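PDB 2QPW: PR domain zinc finger protein 2 from Homo sapiens, which transfers methyl groups from S-adenosyl-L-methionine to a specific lysine of histone H3 through its PR (SET-related) domain, and may also act as a DNA-binding transcription factor. Local coordinates for residues Thr92-Glu95 / Leu100-Val103; Gly58-Asp63 / Tyr75-Tyr80. All blocks are in the same frame, centred on the assembly; numbering follows the deposited sequence.

Contact 1. Residues Thr92-Glu95 / Leu100-Val103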
loop_
_atom_site.group_PDB
_atom_site.type_symbol
_atom_site.label_atom_id
_atom_site.label_comp_id
_atom_site.label_asym_id
_atom_site.label_seq_id
_atom_site.Cartn_x
_atom_site.Cartn_y
_atom_site.Cartn_z
ATOM N N THR A 92 10.503 2.200 -1.351
ATOM C CA THR A 92 10.868 1.833 -2.739
ATOM C C THR A 92 11.771 0.575 -2.778
ATOM O O THR A 92 11.539 -0.339 -3.589
ATOM C CB THR A 92 11.509 3.033 -3.536
ATOM O OG1 THR A 92 10.587 4.128 -3.581
ATOM C CG2 THR A 92 11.824 2.634 -4.953
ATOM N N ASP A 93 12.767 0.533 -1.879
ATOM C CA ASP A 93 13.601 -0.665 -1.647
ATOM C C ASP A 93 12.840 -1.580 -0.663
ATOM O O ASP A 93 12.646 -1.234 0.496
ATOM C CB ASP A 93 14.958 -0.234 -1.049
ATOM C CG ASP A 93 15.875 -1.414 -0.725
ATOM O OD1 ASP A 93 15.433 -2.586 -0.860
ATOM O OD2 ASP A 93 17.039 -1.137 -0.304
ATOM N N PRO A 94 12.379 -2.752 -1.130
ATOM C CA PRO A 94 11.514 -3.543 -0.226
ATOM C C PRO A 94 12.201 -4.104 1.039
ATOM O O PRO A 94 11.513 -4.434 2.010
ATOM C CB PRO A 94 11.035 -4.700 -1.103
ATOM C CG PRO A 94 12.031 -4.835 -2.178
ATOM C CD PRO A 94 12.620 -3.425 -2.421
ATOM N N GLU A 95 13.528 -4.187 1.028
ATOM C CA GLU A 95 14.302 -4.506 2.238
ATOM C C GLU A 95 14.137 -3.499 3.378
ATOM O O GLU A 95 14.479 -3.801 4.530
ATOM C CB GLU A 95 15.800 -4.642 1.884
ATOM C CG GLU A 95 16.097 -5.826 0.936
ATOM C CD GLU A 95 16.192 -7.206 1.641
ATOM O OE1 GLU A 95 16.040 -7.325 2.877
ATOM O OE2 GLU A 95 16.439 -8.195 0.916
ATOM N N LEU A 100 2.931 -3.979 3.731
ATOM C CA LEU A 100 2.084 -2.822 3.282
ATOM C C LEU A 100 2.584 -2.129 2.033
ATOM O O LEU A 100 1.778 -1.598 1.242
ATOM C CB LEU A 100 1.850 -1.796 4.415
ATOM C CG LEU A 100 0.832 -2.194 5.490
ATOM C CD1 LEU A 100 1.452 -3.206 6.516
ATOM C CD2 LEU A 100 0.354 -0.957 6.189
ATOM N N ARG A 101 3.896 -2.206 1.790
ATOM C CA ARG A 101 4.499 -1.690 0.530
ATOM C C ARG A 101 3.811 -2.220 -0.751
ATOM O O ARG A 101 3.658 -1.508 -1.781
ATOM C CB ARG A 101 5.979 -2.098 0.474
ATOM C CG ARG A 101 6.668 -1.700 -0.870
ATOM C CD ARG A 101 7.954 -2.411 -1.103
ATOM N NE ARG A 101 8.650 -1.934 -2.296
ATOM C CZ ARG A 101 8.522 -2.422 -3.530
ATOM N NH1 ARG A 101 7.701 -3.440 -3.819
ATOM N NH2 ARG A 101 9.272 -1.910 -4.486
ATOM N N TYR A 102 3.415 -3.481 -0.690
ATOM C CA TYR A 102 2.833 -4.187 -1.851
ATOM C C TYR A 102 1.342 -3.890 -2.105
ATOM O O TYR A 102 0.795 -4.330 -3.137
ATOM C CB TYR A 102 3.081 -5.695 -1.687
ATOM C CG TYR A 102 4.552 -6.034 -1.775
ATOM C CD1 TYR A 102 5.142 -6.277 -3.013
ATOM C CD2 TYR A 102 5.378 -6.065 -0.619
ATOM C CE1 TYR A 102 6.517 -6.563 -3.136
ATOM C CE2 TYR A 102 6.762 -6.331 -0.729
ATOM C CZ TYR A 102 7.310 -6.603 -1.980
ATOM O OH TYR A 102 8.639 -6.881 -2.123
ATOM N N VAL A 103 0.669 -3.177 -1.185
ATOM C CA VAL A 103 -0.738 -2.741 -1.426
ATOM C C VAL A 103 -0.764 -1.683 -2.548
ATOM O O VAL A 103 -0.225 -0.546 -2.401
ATOM C CB VAL A 103 -1.385 -2.168 -0.144
ATOM C CG1 VAL A 103 -2.795 -1.589 -0.412
ATOM C CG2 VAL A 103 -1.394 -3.223 0.990
#

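Contact 2. Residues Gly58-Asp63 / Tyr75-Tyr80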
loop_
_atom_site.group_PDB
_atom_site.type_symbol
_atom_site.label_atom_id
_atom_site.label_comp_id
_atom_site.label_asym_id
_atom_site.label_seq_id
_atom_site.Cartn_x
_atom_site.Cartn_y
_atom_site.Cartn_z
ATOM N N GLY A 58 -0.694 -2.438 9.829
ATOM C CA GLY A 58 0.487 -1.573 9.887
ATOM C C GLY A 58 1.324 -1.761 11.168
ATOM O O GLY A 58 1.089 -2.699 11.938
ATOM N N PRO A 59 2.296 -0.869 11.410
ATOM C CA PRO A 59 2.516 0.354 10.630
ATOM C C PRO A 59 3.229 0.129 9.298
ATOM O O PRO A 59 4.050 -0.797 9.173
ATOM C CB PRO A 59 3.451 1.170 11.530
ATOM C CG PRO A 59 4.206 0.115 12.333
ATOM C CD PRO A 59 3.235 -1.000 12.540
ATOM N N PHE A 60 2.991 1.035 8.347
ATOM C CA PHE A 60 3.851 1.169 7.148
ATOM C C PHE A 60 5.218 1.684 7.592
ATOM O O PHE A 60 5.289 2.699 8.288
ATOM C CB PHE A 60 3.169 2.143 6.138
ATOM C CG PHE A 60 3.901 2.328 4.811
ATOM C CD1 PHE A 60 3.405 1.732 3.646
ATOM C CD2 PHE A 60 5.034 3.154 4.711
ATOM C CE1 PHE A 60 4.057 1.910 2.400
ATOM C CE2 PHE A 60 5.693 3.354 3.470
ATOM C CZ PHE A 60 5.209 2.704 2.319
ATOM N N VAL A 61 6.312 1.025 7.176
ATOM C CA VAL A 61 7.682 1.531 7.508
ATOM C C VAL A 61 8.572 1.732 6.267
ATOM O O VAL A 61 8.297 1.184 5.201
ATOM C CB VAL A 61 8.440 0.656 8.584
ATOM C CG1 VAL A 61 7.534 0.415 9.838
ATOM C CG2 VAL A 61 8.924 -0.679 7.976
ATOM N N GLY A 62 9.600 2.560 6.414
ATOM C CA GLY A 62 10.489 2.889 5.277
ATOM C C GLY A 62 11.595 3.822 5.756
ATOM O O GLY A 62 11.543 4.281 6.892
ATOM N N ASP A 63 12.592 4.070 4.895
ATOM C CA ASP A 63 13.716 4.979 5.204
ATOM C C ASP A 63 13.210 6.429 5.296
ATOM O O ASP A 63 12.410 6.842 4.465
ATOM C CB ASP A 63 14.784 4.866 4.081
ATOM C CG ASP A 63 15.736 3.669 4.244
ATOM O OD1 ASP A 63 15.735 2.948 5.294
ATOM O OD2 ASP A 63 16.545 3.488 3.304
ATOM N N TYR A 75 5.604 4.271 -3.514
ATOM C CA TYR A 75 6.048 3.438 -2.401
ATOM C C TYR A 75 6.431 4.269 -1.144
ATOM O O TYR A 75 7.313 3.855 -0.385
ATOM C CB TYR A 75 7.232 2.578 -2.884
ATOM C CG TYR A 75 6.874 1.574 -3.963
ATOM C CD1 TYR A 75 6.035 0.493 -3.663
ATOM C CD2 TYR A 75 7.382 1.681 -5.262
ATOM C CE1 TYR A 75 5.717 -0.463 -4.608
ATOM C CE2 TYR A 75 7.028 0.693 -6.258
ATOM C CZ TYR A 75 6.197 -0.358 -5.892
ATOM O OH TYR A 75 5.843 -1.378 -6.786
ATOM N N MET A 76 5.736 5.399 -0.916
ATOM C CA MET A 76 6.080 6.345 0.165
ATOM C C MET A 76 4.878 7.096 0.737
ATOM O O MET A 76 3.863 7.283 0.045
ATOM C CB MET A 76 7.134 7.368 -0.326
ATOM C CG MET A 76 6.578 8.554 -1.165
ATOM S SD MET A 76 6.187 10.054 -0.156
ATOM C CE MET A 76 5.740 11.252 -1.388
ATOM N N TRP A 77 5.019 7.531 1.990
ATOM C CA TRP A 77 4.071 8.448 2.652
ATOM C C TRP A 77 4.864 9.604 3.283
ATOM O O TRP A 77 6.049 9.448 3.616
ATOM C CB TRP A 77 3.252 7.728 3.745
ATOM C CG TRP A 77 2.237 6.750 3.138
ATOM C CD1 TRP A 77 2.423 5.403 2.904
ATOM C CD2 TRP A 77 0.905 7.054 2.704
ATOM N NE1 TRP A 77 1.291 4.864 2.317
ATOM C CE2 TRP A 77 0.345 5.846 2.188
ATOM C CE3 TRP A 77 0.132 8.231 2.666
ATOM C CZ2 TRP A 77 -0.965 5.785 1.659
ATOM C CZ3 TRP A 77 -1.182 8.179 2.133
ATOM C CH2 TRP A 77 -1.697 6.946 1.603
ATOM N N GLU A 78 4.194 10.733 3.509
ATOM C CA GLU A 78 4.861 11.875 4.200
ATOM C C GLU A 78 4.376 12.013 5.632
ATOM O O GLU A 78 3.159 11.963 5.886
ATOM C CB GLU A 78 4.649 13.164 3.372
ATOM C CG GLU A 78 5.310 13.027 1.977
ATOM C CD GLU A 78 5.091 14.227 1.081
ATOM O OE1 GLU A 78 5.731 15.271 1.352
ATOM O OE2 GLU A 78 4.330 14.103 0.078
ATOM N N VAL A 79 5.314 12.156 6.579
ATOM C CA VAL A 79 4.977 12.210 8.000
ATOM C C VAL A 79 5.860 13.281 8.623
ATOM O O VAL A 79 7.041 13.345 8.313
ATOM C CB VAL A 79 5.279 10.854 8.724
ATOM C CG1 VAL A 79 5.040 10.982 10.227
ATOM C CG2 VAL A 79 4.384 9.715 8.110
ATOM N N TYR A 80 5.275 14.105 9.479
ATOM C CA TYR A 80 5.989 15.230 10.124
ATOM C C TYR A 80 6.647 14.766 11.408
ATOM O O TYR A 80 5.989 14.113 12.245
ATOM C CB TYR A 80 4.984 16.344 10.479
ATOM C CG TYR A 80 5.592 17.515 11.241
ATOM C CD1 TYR A 80 6.346 18.472 10.569
ATOM C CD2 TYR A 80 5.441 17.632 12.628
ATOM C CE1 TYR A 80 6.939 19.549 11.245
ATOM C CE2 TYR A 80 6.028 18.741 13.335
ATOM C CZ TYR A 80 6.765 19.678 12.625
ATOM O OH TYR A 80 7.347 20.762 13.283
#

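Contact 1. Residues Thr92-Glu95 / Leu100-Val103
Arg101 runs its CD and NE past the CA-CB edge of Pro94, within the segment of the PR domain, a SET-type methyltransferase fold, that joins strand 85-90 to strand 104-119. CG stands anti to the backbone N (chi1 175°) and the chain runs extended as far as NE, which carries the guanidinium past the proline to the backbone before it. There NH2 donates to the carbonyl O of Thr92 over 2.9 Å, a fairly straight bond (158° at the hydrogen) with the oxygen a little outside the guanidinium plane. An arginine suits the place because its other nitrogens are used as well: NE binds the carbonyl of Ala91 and NH1 forms a salt bridge with Glu14, so three separate partners fix the rotation of the group. Pro94 CB sits 3.8 Å above one guanidinium face, offset toward the NE rim, while Arg101 CD packs 3.8 Å from Pro94 CA. Pro94 also begins a 3-10 segment, and across it Asp93 forms an Asx turn, OD1 accepting from the N of Glu95. Tyr102 meets the same proline CB from another direction, its ring set obliquely and its hydroxyl OH 3.4 Å from Pro94 CB.

Contact 2. Residues Gly58-Asp63 / Tyr75-Tyr80
Phe60 presents one face of its ring to the edge of Trp77, a T-shaped aromatic pair joining the loop after strand 56-57 to strand 76-81, an outer strand of the three-stranded antiparallel sheet of this SET-type PR domain. The ring centroid of Phe60 and that of the five-membered ring of Trp77 are 4.7 Å apart, with the planes at 82°. Trp77 CD1 stands 3.6 Å above the middle of the phenyl ring, close to equally far from all its carbons, so the polarised C-H of the indole edge meets the electron-rich face. With chi1 at -177° the Phe60 ring points away from its own N, beside the carbonyl carbon, and reaches the strand, whereas in Trp77 CG lies beside its own N and swings the indole across to the phenylalanine.

This aromatic core is the tight part. Phe60 is buried, with Ile89, Ala91 and Tyr125 also packed on its side chain, and a large flat hydrocarbon ring suits a place with so many apolar neighbours. Tryptophan adds a polar edge: NE1 passes 4.0 Å from Phe60 CD1 and gives its hydrogen bond to the hydroxyl of Tyr125, while the indole also meets the ring of Trp105.

Toward Tyr75 the fit is looser. Tyr75, like Trp77, remains partly exposed to solvent, and its side chain leads away from the phenylalanine, coming no nearer than the 5.6 Å between Tyr75 CB and Phe60 CZ. The CB of Met76 likewise points away from the loop. Just ahead of the strand, a backbone atom makes the contact instead: the carbonyl O of Tyr75 lies at the edge of the Phe60 ring, 3.6 Å from CZ.

How the contacts relate
Both segments of contact 2 precede those of contact 1 in the chain, and the contact centres lie about 10 Å apart, close enough to touch directly. Tyr75 is one bridge: its ring receives the Arg101 guanidinium in a cation-pi interaction, with Arg101 CZ 3.6 Å from Tyr75 CE1, and its CB packs 3.6 Å from Thr92 N. A second junction is apolar, where Leu100 sets its CB 3.9 Å from Phe60 CD1 and its CD2 3.8 Å from Gly58 CA. Tyr125 of strand 122-127 borders both, touching Leu100 and Val103 as well as Phe60. These bridges join the loop before strand 104-119 to the Phe60 loop and the start of strand 76-81 within the methyltransferase domain.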